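Local coordinates for Nitrate/nitrite sensor protein narX (Escherichia coli K12, PDB 3EZI) that senses periplasmic nitrate and nitrite as a histidine kinase, relaying nitrate availability to NarL and that of both ions to NarP, at residues Thr39-Glu44 with Gly60-Trp65. Sequence-based numbering, arbitrary orientation.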
ATOM      1  N   THR A  39      -2.676  -7.292   3.656  1.00 12.14           N
ATOM      2  CA  THR A  39      -1.413  -7.275   2.935  1.00 11.58           C
ATOM      3  C   THR A  39      -0.475  -6.227   3.550  1.00 11.56           C
ATOM      4  O   THR A  39       0.724  -6.515   3.783  1.00 12.10           O
ATOM      5  CB  THR A  39      -1.654  -6.965   1.420  1.00 12.12           C
ATOM      6  OG1 THR A  39      -2.559  -7.954   0.856  1.00 14.08           O
ATOM      7  CG2 THR A  39      -0.309  -7.071   0.657  1.00 13.04           C
ATOM      8  N   ALA A  40      -1.019  -5.046   3.852  1.00  9.76           N
ATOM      9  CA  ALA A  40      -0.205  -3.965   4.427  1.00 14.68           C
ATOM     10  C   ALA A  40       0.394  -4.311   5.787  1.00 17.50           C
ATOM     11  O   ALA A  40       1.488  -3.862   6.098  1.00 15.60           O
ATOM     12  CB  ALA A  40      -1.012  -2.677   4.552  1.00 14.70           C
ATOM     13  N   PHE A  41      -0.300  -5.127   6.580  1.00 15.86           N
ATOM     14  CA  PHE A  41       0.228  -5.495   7.895  1.00 14.94           C
ATOM     15  C   PHE A  41       0.755  -6.916   7.949  1.00 15.00           C
ATOM     16  O   PHE A  41       0.876  -7.526   9.023  1.00 18.33           O
ATOM     17  CB  PHE A  41      -0.838  -5.242   8.997  1.00 13.42           C
ATOM     18  CG  PHE A  41      -1.199  -3.789   9.157  1.00 14.65           C
ATOM     19  CD1 PHE A  41      -0.499  -2.978  10.056  1.00 13.85           C
ATOM     20  CD2 PHE A  41      -2.197  -3.222   8.370  1.00 12.32           C
ATOM     21  CE1 PHE A  41      -0.776  -1.631  10.169  1.00 12.01           C
ATOM     22  CE2 PHE A  41      -2.504  -1.859   8.455  1.00 16.42           C
ATOM     23  CZ  PHE A  41      -1.791  -1.048   9.359  1.00 16.49           C
ATOM     24  N   SER A  42       1.130  -7.426   6.778  1.00 15.06           N
ATOM     25  CA  SER A  42       1.677  -8.759   6.615  1.00 18.14           C
ATOM     26  C   SER A  42       2.889  -8.974   7.568  1.00 17.11           C
ATOM     27  O   SER A  42       3.775  -8.103   7.640  1.00 17.26           O
ATOM     28  CB  SER A  42       2.148  -8.915   5.151  1.00 13.71           C
ATOM     29  OG  SER A  42       3.035 -10.039   5.008  1.00 23.59           O
ATOM     30  N   ALA A  43       2.938 -10.104   8.265  1.00 14.84           N
ATOM     31  CA  ALA A  43       4.067 -10.369   9.175  1.00 16.69           C
ATOM     32  C   ALA A  43       5.428 -10.374   8.438  1.00 18.55           C
ATOM     33  O   ALA A  43       6.447  -9.916   8.958  1.00 18.09           O
ATOM     34  CB  ALA A  43       3.870 -11.698   9.900  1.00 19.20           C
ATOM     35  N   GLU A  44       5.448 -10.887   7.220  1.00 21.65           N
ATOM     36  CA  GLU A  44       6.696 -10.923   6.449  1.00 22.66           C
ATOM     37  C   GLU A  44       7.151  -9.534   5.997  1.00 24.96           C
ATOM     38  O   GLU A  44       8.359  -9.213   6.001  1.00 23.33           O
ATOM     39  CB  GLU A  44       6.521 -11.844   5.239  1.00 27.70           C
ATOM     40  CG  GLU A  44       7.794 -12.003   4.361  1.00 26.51           C
ATOM     41  CD  GLU A  44       9.049 -12.486   5.125  1.00 31.55           C
ATOM     42  OE1 GLU A  44       8.942 -13.172   6.169  1.00 32.17           O
ATOM     43  OE2 GLU A  44      10.176 -12.187   4.651  1.00 30.98           O
ATOM     44  N   GLY A  60       5.412   4.237   8.245  1.00 17.87           N
ATOM     45  CA  GLY A  60       4.950   5.464   7.611  1.00 18.22           C
ATOM     46  C   GLY A  60       3.940   5.204   6.486  1.00 18.47           C
ATOM     47  O   GLY A  60       2.962   5.966   6.311  1.00 13.28           O
ATOM     48  N   LEU A  61       4.193   4.165   5.681  1.00 14.29           N
ATOM     49  CA  LEU A  61       3.275   3.820   4.618  1.00 13.70           C
ATOM     50  C   LEU A  61       1.955   3.315   5.178  1.00 14.45           C
ATOM     51  O   LEU A  61       0.881   3.536   4.597  1.00 14.11           O
ATOM     52  CB  LEU A  61       3.878   2.709   3.734  1.00 17.12           C
ATOM     53  CG  LEU A  61       4.787   3.196   2.620  1.00 18.18           C
ATOM     54  CD1 LEU A  61       5.618   2.011   2.107  1.00 18.44           C
ATOM     55  CD2 LEU A  61       3.964   3.801   1.506  1.00 19.71           C
ATOM     56  N   GLN A  62       2.047   2.570   6.270  1.00 13.14           N
ATOM     57  CA  GLN A  62       0.858   2.021   6.915  1.00 12.26           C
ATOM     58  C   GLN A  62       0.013   3.152   7.473  1.00 11.03           C
ATOM     59  O   GLN A  62      -1.216   3.112   7.406  1.00 11.09           O
ATOM     60  CB  GLN A  62       1.257   1.043   8.047  1.00 13.59           C
ATOM     61  CG  GLN A  62       1.959  -0.264   7.504  1.00 15.88           C
ATOM     62  CD  GLN A  62       2.545  -1.113   8.612  1.00 13.39           C
ATOM     63  OE1 GLN A  62       2.881  -0.574   9.674  1.00 14.27           O
ATOM     64  NE2 GLN A  62       2.674  -2.432   8.385  1.00 12.54           N
ATOM     65  N   ASP A  63       0.676   4.117   8.091  1.00 10.35           N
ATOM     66  CA  ASP A  63      -0.002   5.302   8.643  1.00 12.29           C
ATOM     67  C   ASP A  63      -0.683   6.095   7.530  1.00 14.85           C
ATOM     68  O   ASP A  63      -1.815   6.556   7.713  1.00 12.41           O
ATOM     69  CB  ASP A  63       0.990   6.255   9.362  1.00 12.92           C
ATOM     70  CG  ASP A  63       1.529   5.689  10.654  1.00 20.85           C
ATOM     71  OD1 ASP A  63       0.992   4.664  11.149  1.00 20.08           O
ATOM     72  OD2 ASP A  63       2.516   6.309  11.162  1.00 19.66           O
ATOM     73  N   TYR A  64       0.006   6.275   6.391  1.00 13.64           N
ATOM     74  CA  TYR A  64      -0.584   7.012   5.268  1.00 13.44           C
ATOM     75  C   TYR A  64      -1.808   6.242   4.740  1.00 12.29           C
ATOM     76  O   TYR A  64      -2.875   6.816   4.468  1.00 11.48           O
ATOM     77  CB  TYR A  64       0.473   7.193   4.165  1.00 15.66           C
ATOM     78  CG  TYR A  64      -0.029   7.940   2.941  1.00 16.01           C
ATOM     79  CD1 TYR A  64      -0.023   9.330   2.910  1.00 12.01           C
ATOM     80  CD2 TYR A  64      -0.481   7.255   1.820  1.00 19.76           C
ATOM     81  CE1 TYR A  64      -0.444  10.024   1.789  1.00 15.52           C
ATOM     82  CE2 TYR A  64      -0.913   7.937   0.692  1.00 16.71           C
ATOM     83  CZ  TYR A  64      -0.884   9.325   0.691  1.00 21.55           C
ATOM     84  OH  TYR A  64      -1.286  10.015  -0.438  1.00 22.94           O
ATOM     85  N   TRP A  65      -1.662   4.931   4.587  1.00 11.87           N
ATOM     86  CA  TRP A  65      -2.785   4.136   4.112  1.00 10.18           C
ATOM     87  C   TRP A  65      -4.039   4.350   4.997  1.00 10.76           C
ATOM     88  O   TRP A  65      -5.145   4.608   4.510  1.00 12.59           O
ATOM     89  CB  TRP A  65      -2.371   2.654   4.151  1.00 12.29           C
ATOM     90  CG  TRP A  65      -3.402   1.712   3.576  1.00 12.95           C
ATOM     91  CD1 TRP A  65      -3.638   1.447   2.240  1.00 14.78           C
ATOM     92  CD2 TRP A  65      -4.373   0.968   4.316  1.00 15.23           C
ATOM     93  NE1 TRP A  65      -4.716   0.577   2.120  1.00 17.45           N
ATOM     94  CE2 TRP A  65      -5.187   0.279   3.374  1.00 14.23           C
ATOM     95  CE3 TRP A  65      -4.639   0.816   5.688  1.00 15.26           C
ATOM     96  CZ2 TRP A  65      -6.253  -0.544   3.769  1.00 15.09           C
ATOM     97  CZ3 TRP A  65      -5.694  -0.002   6.078  1.00 16.09           C
ATOM     98  CH2 TRP A  65      -6.492  -0.667   5.120  1.00 16.11           C
TER
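Gln62 reaches from helix 55-75 to the end of helix 30-40, where its NE2 donates a hydrogen bond to Ala40 O at 2.9 Å. The bond is nearly straight (164° at the hydrogen): the acceptor lies close to the amide plane of Gln62, although NE2 itself is tilted from the carbonyl plane. The case illustrates how an amide from another helix can supply a donor to the carbonyl of a last helical residue, Phe41 being the first off the helical path. The same amide stacks on one face of the Phe41 ring, the planes 24° apart, with Gln62 CD 3.7 Å from Phe41 CE1; this is the tight part. An extended chain beyond CG (chi2 171°) carries the amide this far. In the antiparallel four-helix bundle of the NarX sensor domain, helices 30-40 and 43-52 together make up one of the four, broken at the short Phe41-Ser42 turn; Ser42 is the N-cap of helix 43-52. With an alanine at Gln62, the Ala40 carbonyl would probably lose this donor and Phe41 its amide cover. On the buried side the Ala40 methyl points toward helix 55-75, and the indole touches Met36 and Glu37; Phe41 CE2 meets Trp65 CZ3 loosely, at 4.4 Å. Phe41 itself is exposed to solvent.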